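Long-range contact in AvrPib protein (Magnaporthe oryzae, PDB 5Z1V), which is a secreted MAX effector of the rice blast fungus whose avirulence function depends on a positively charged patch and a stabilized hydrophobic core: residues W26-S34 with T45-T53. Numbering follows the deposited sequence.
Sequences WVEVPKGES and TVSVSDDGT
The hydroxyls of Ser-34 and Ser-47 meet OG to OG at 2.7 Å, each OG anti to its own carbonyl carbon (chi1 near -55° in both). Their backbones form a non-hydrogen-bonded antiparallel pair, CA to CA 4.0 Å, and serine is small enough for so close an approach. At the neighbouring pair Val-48 N gives a straight bond to Glu-33 O, 2.9 Å long and 165° at the hydrogen, whereas Val-48 O receives only weak, bent bonds from Gly-32 N and Glu-33 N. Gly-32 suits the type II turn Pro-30 to Glu-33, since its phi is positive. On the buried side, Val-48 CG2 presses on Val-29 CB at 3.6 Å, the two side chains running past one another in opposite senses, while Val-46 CG1 touches the CG2 methyls of both Val-29 and Val-27. Branched valines suit both strands and core; Phe-37 adjoins Val-27, Val-29 and Val-46. Lys-31 extends its methylenes along the 49-52 turn, CD 3.6 Å from Asp-50 O, and its NZ reaches that same carbonyl through a water. Strand segments 26-29 and 45-48 cross at -55° and belong to two three-stranded antiparallel sheets packed around a hydrophobic core, the beta-sandwich of MAX effectors.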
loop_
_atom_site.group_PDB
_atom_site.type_symbol
_atom_site.label_atom_id
_atom_site.label_comp_id
_atom_site.label_asym_id
_atom_site.label_seq_id
_atom_site.Cartn_x
_atom_site.Cartn_y
_atom_site.Cartn_z
ATOM N N TRP A 26 2.971 0.619 -7.330
ATOM C CA TRP A 26 2.558 -0.428 -6.400
ATOM C C TRP A 26 3.659 -0.632 -5.371
ATOM O O TRP A 26 4.816 -0.277 -5.595
ATOM C CB TRP A 26 2.237 -1.747 -7.122
ATOM C CG TRP A 26 3.378 -2.296 -7.860
ATOM C CD1 TRP A 26 3.791 -1.947 -9.114
ATOM C CD2 TRP A 26 4.300 -3.284 -7.391
ATOM N NE1 TRP A 26 4.910 -2.670 -9.458
ATOM C CE2 TRP A 26 5.244 -3.494 -8.417
ATOM C CE3 TRP A 26 4.413 -4.013 -6.205
ATOM C CZ2 TRP A 26 6.285 -4.412 -8.295
ATOM C CZ3 TRP A 26 5.450 -4.918 -6.081
ATOM C CH2 TRP A 26 6.369 -5.111 -7.122
ATOM N N VAL A 27 3.278 -1.192 -4.225
ATOM C CA VAL A 27 4.214 -1.477 -3.139
ATOM C C VAL A 27 3.862 -2.844 -2.563
ATOM O O VAL A 27 2.861 -3.449 -2.923
ATOM C CB VAL A 27 4.198 -0.398 -2.021
ATOM C CG1 VAL A 27 4.651 0.967 -2.544
ATOM C CG2 VAL A 27 2.818 -0.271 -1.349
ATOM N N GLU A 28 4.726 -3.345 -1.677
ATOM C CA GLU A 28 4.471 -4.580 -0.936
ATOM C C GLU A 28 4.525 -4.323 0.563
ATOM O O GLU A 28 5.465 -3.687 1.053
ATOM C CB GLU A 28 5.489 -5.659 -1.301
ATOM C CG GLU A 28 5.449 -6.084 -2.735
ATOM C CD GLU A 28 6.490 -7.130 -3.028
ATOM O OE1 GLU A 28 6.104 -8.300 -3.190
ATOM O OE2 GLU A 28 7.688 -6.778 -3.066
ATOM N N VAL A 29 3.526 -4.828 1.289
ATOM C CA VAL A 29 3.454 -4.650 2.744
ATOM C C VAL A 29 2.938 -5.960 3.340
ATOM O O VAL A 29 2.020 -6.569 2.775
ATOM C CB VAL A 29 2.547 -3.460 3.127
ATOM C CG1 VAL A 29 2.401 -3.299 4.648
ATOM C CG2 VAL A 29 3.070 -2.163 2.547
ATOM N N PRO A 30 3.488 -6.444 4.454
ATOM C CA PRO A 30 2.929 -7.653 5.066
ATOM C C PRO A 30 1.581 -7.383 5.713
ATOM O O PRO A 30 1.317 -6.293 6.235
ATOM C CB PRO A 30 3.976 -8.047 6.116
ATOM C CG PRO A 30 4.707 -6.790 6.412
ATOM C CD PRO A 30 4.702 -5.979 5.147
ATOM N N LYS A 31 0.725 -8.407 5.674
ATOM C CA LYS A 31 -0.551 -8.343 6.370
ATOM C C LYS A 31 -0.354 -7.969 7.828
ATOM O O LYS A 31 0.522 -8.506 8.514
ATOM C CB LYS A 31 -1.282 -9.686 6.285
ATOM C CG LYS A 31 -1.953 -9.960 4.970
ATOM C CD LYS A 31 -2.753 -11.244 5.058
ATOM C CE LYS A 31 -3.474 -11.548 3.751
ATOM N NZ LYS A 31 -4.175 -12.862 3.823
ATOM N N GLY A 32 -1.196 -7.066 8.312
ATOM C CA GLY A 32 -1.155 -6.657 9.693
ATOM C C GLY A 32 -0.086 -5.650 10.021
ATOM O O GLY A 32 0.187 -5.424 11.205
ATOM N N GLU A 33 0.518 -5.017 9.018
ATOM C CA GLU A 33 1.652 -4.136 9.283
ATOM C C GLU A 33 1.517 -2.866 8.458
ATOM O O GLU A 33 0.651 -2.761 7.583
ATOM C CB GLU A 33 2.993 -4.815 8.980
ATOM C CG GLU A 33 3.385 -5.881 10.016
ATOM C CD GLU A 33 4.750 -6.476 9.745
ATOM O OE1 GLU A 33 5.636 -5.732 9.289
ATOM O OE2 GLU A 33 4.943 -7.687 9.972
ATOM N N SER A 34 2.393 -1.905 8.759
ATOM C CA SER A 34 2.456 -0.608 8.079
ATOM C C SER A 34 3.890 -0.335 7.660
ATOM O O SER A 34 4.829 -0.689 8.372
ATOM C CB SER A 34 1.978 0.541 8.982
ATOM O OG SER A 34 0.668 0.316 9.471
ATOM N N THR A 45 2.277 6.528 4.750
ATOM C CA THR A 45 2.205 5.237 5.433
ATOM C C THR A 45 1.177 4.378 4.711
ATOM O O THR A 45 0.045 4.817 4.510
ATOM C CB THR A 45 1.800 5.388 6.903
ATOM O OG1 THR A 45 2.676 6.312 7.563
ATOM C CG2 THR A 45 1.872 4.042 7.612
ATOM N N VAL A 46 1.574 3.173 4.298
ATOM C CA VAL A 46 0.665 2.186 3.721
ATOM C C VAL A 46 0.508 1.049 4.722
ATOM O O VAL A 46 1.502 0.451 5.148
ATOM C CB VAL A 46 1.178 1.640 2.374
ATOM C CG1 VAL A 46 0.235 0.518 1.874
ATOM C CG2 VAL A 46 1.291 2.772 1.354
ATOM N N SER A 47 -0.728 0.742 5.084
ATOM C CA SER A 47 -1.013 -0.304 6.058
ATOM C C SER A 47 -1.839 -1.393 5.399
ATOM O O SER A 47 -2.703 -1.100 4.574
ATOM C CB SER A 47 -1.788 0.266 7.262
ATOM O OG SER A 47 -1.110 1.378 7.817
ATOM N N VAL A 48 -1.570 -2.649 5.736
ATOM C CA VAL A 48 -2.405 -3.768 5.307
ATOM C C VAL A 48 -2.987 -4.415 6.556
ATOM O O VAL A 48 -2.243 -4.781 7.480
ATOM C CB VAL A 48 -1.628 -4.799 4.474
ATOM C CG1 VAL A 48 -2.563 -5.916 4.041
ATOM C CG2 VAL A 48 -0.998 -4.119 3.248
ATOM N N SER A 49 -4.320 -4.507 6.603
ATOM C CA SER A 49 -5.002 -5.102 7.739
ATOM C C SER A 49 -4.877 -6.621 7.703
ATOM O O SER A 49 -4.441 -7.210 6.714
ATOM C CB SER A 49 -6.476 -4.693 7.748
ATOM O OG SER A 49 -6.613 -3.286 7.809
ATOM N N ASP A 50 -5.296 -7.258 8.805
ATOM C CA ASP A 50 -5.333 -8.717 8.883
ATOM C C ASP A 50 -6.013 -9.333 7.665
ATOM O O ASP A 50 -5.595 -10.388 7.173
ATOM C CB ASP A 50 -6.080 -9.169 10.142
ATOM C CG ASP A 50 -5.262 -9.042 11.419
ATOM O OD1 ASP A 50 -5.735 -9.554 12.469
ATOM O OD2 ASP A 50 -4.166 -8.442 11.381
ATOM N N ASP A 51 -7.085 -8.707 7.182
ATOM C CA ASP A 51 -7.861 -9.275 6.094
ATOM C C ASP A 51 -7.298 -8.915 4.729
ATOM O O ASP A 51 -7.940 -9.200 3.720
ATOM C CB ASP A 51 -9.343 -8.864 6.210
ATOM C CG ASP A 51 -9.580 -7.358 6.010
ATOM O OD1 ASP A 51 -8.638 -6.630 5.616
ATOM O OD2 ASP A 51 -10.734 -6.897 6.212
ATOM N N GLY A 52 -6.116 -8.293 4.682
ATOM C CA GLY A 52 -5.475 -7.962 3.428
ATOM C C GLY A 52 -5.878 -6.625 2.839
ATOM O O GLY A 52 -5.305 -6.219 1.814
ATOM N N THR A 53 -6.844 -5.933 3.449
ATOM C CA THR A 53 -7.268 -4.626 2.945
ATOM C C THR A 53 -6.201 -3.579 3.219
ATOM O O THR A 53 -5.756 -3.436 4.367
ATOM C CB THR A 53 -8.568 -4.182 3.612
ATOM O OG1 THR A 53 -9.548 -5.222 3.499
ATOM C CG2 THR A 53 -9.083 -2.942 2.939
HETATM O O HOH W 1 -6.131 -12.337 5.284
#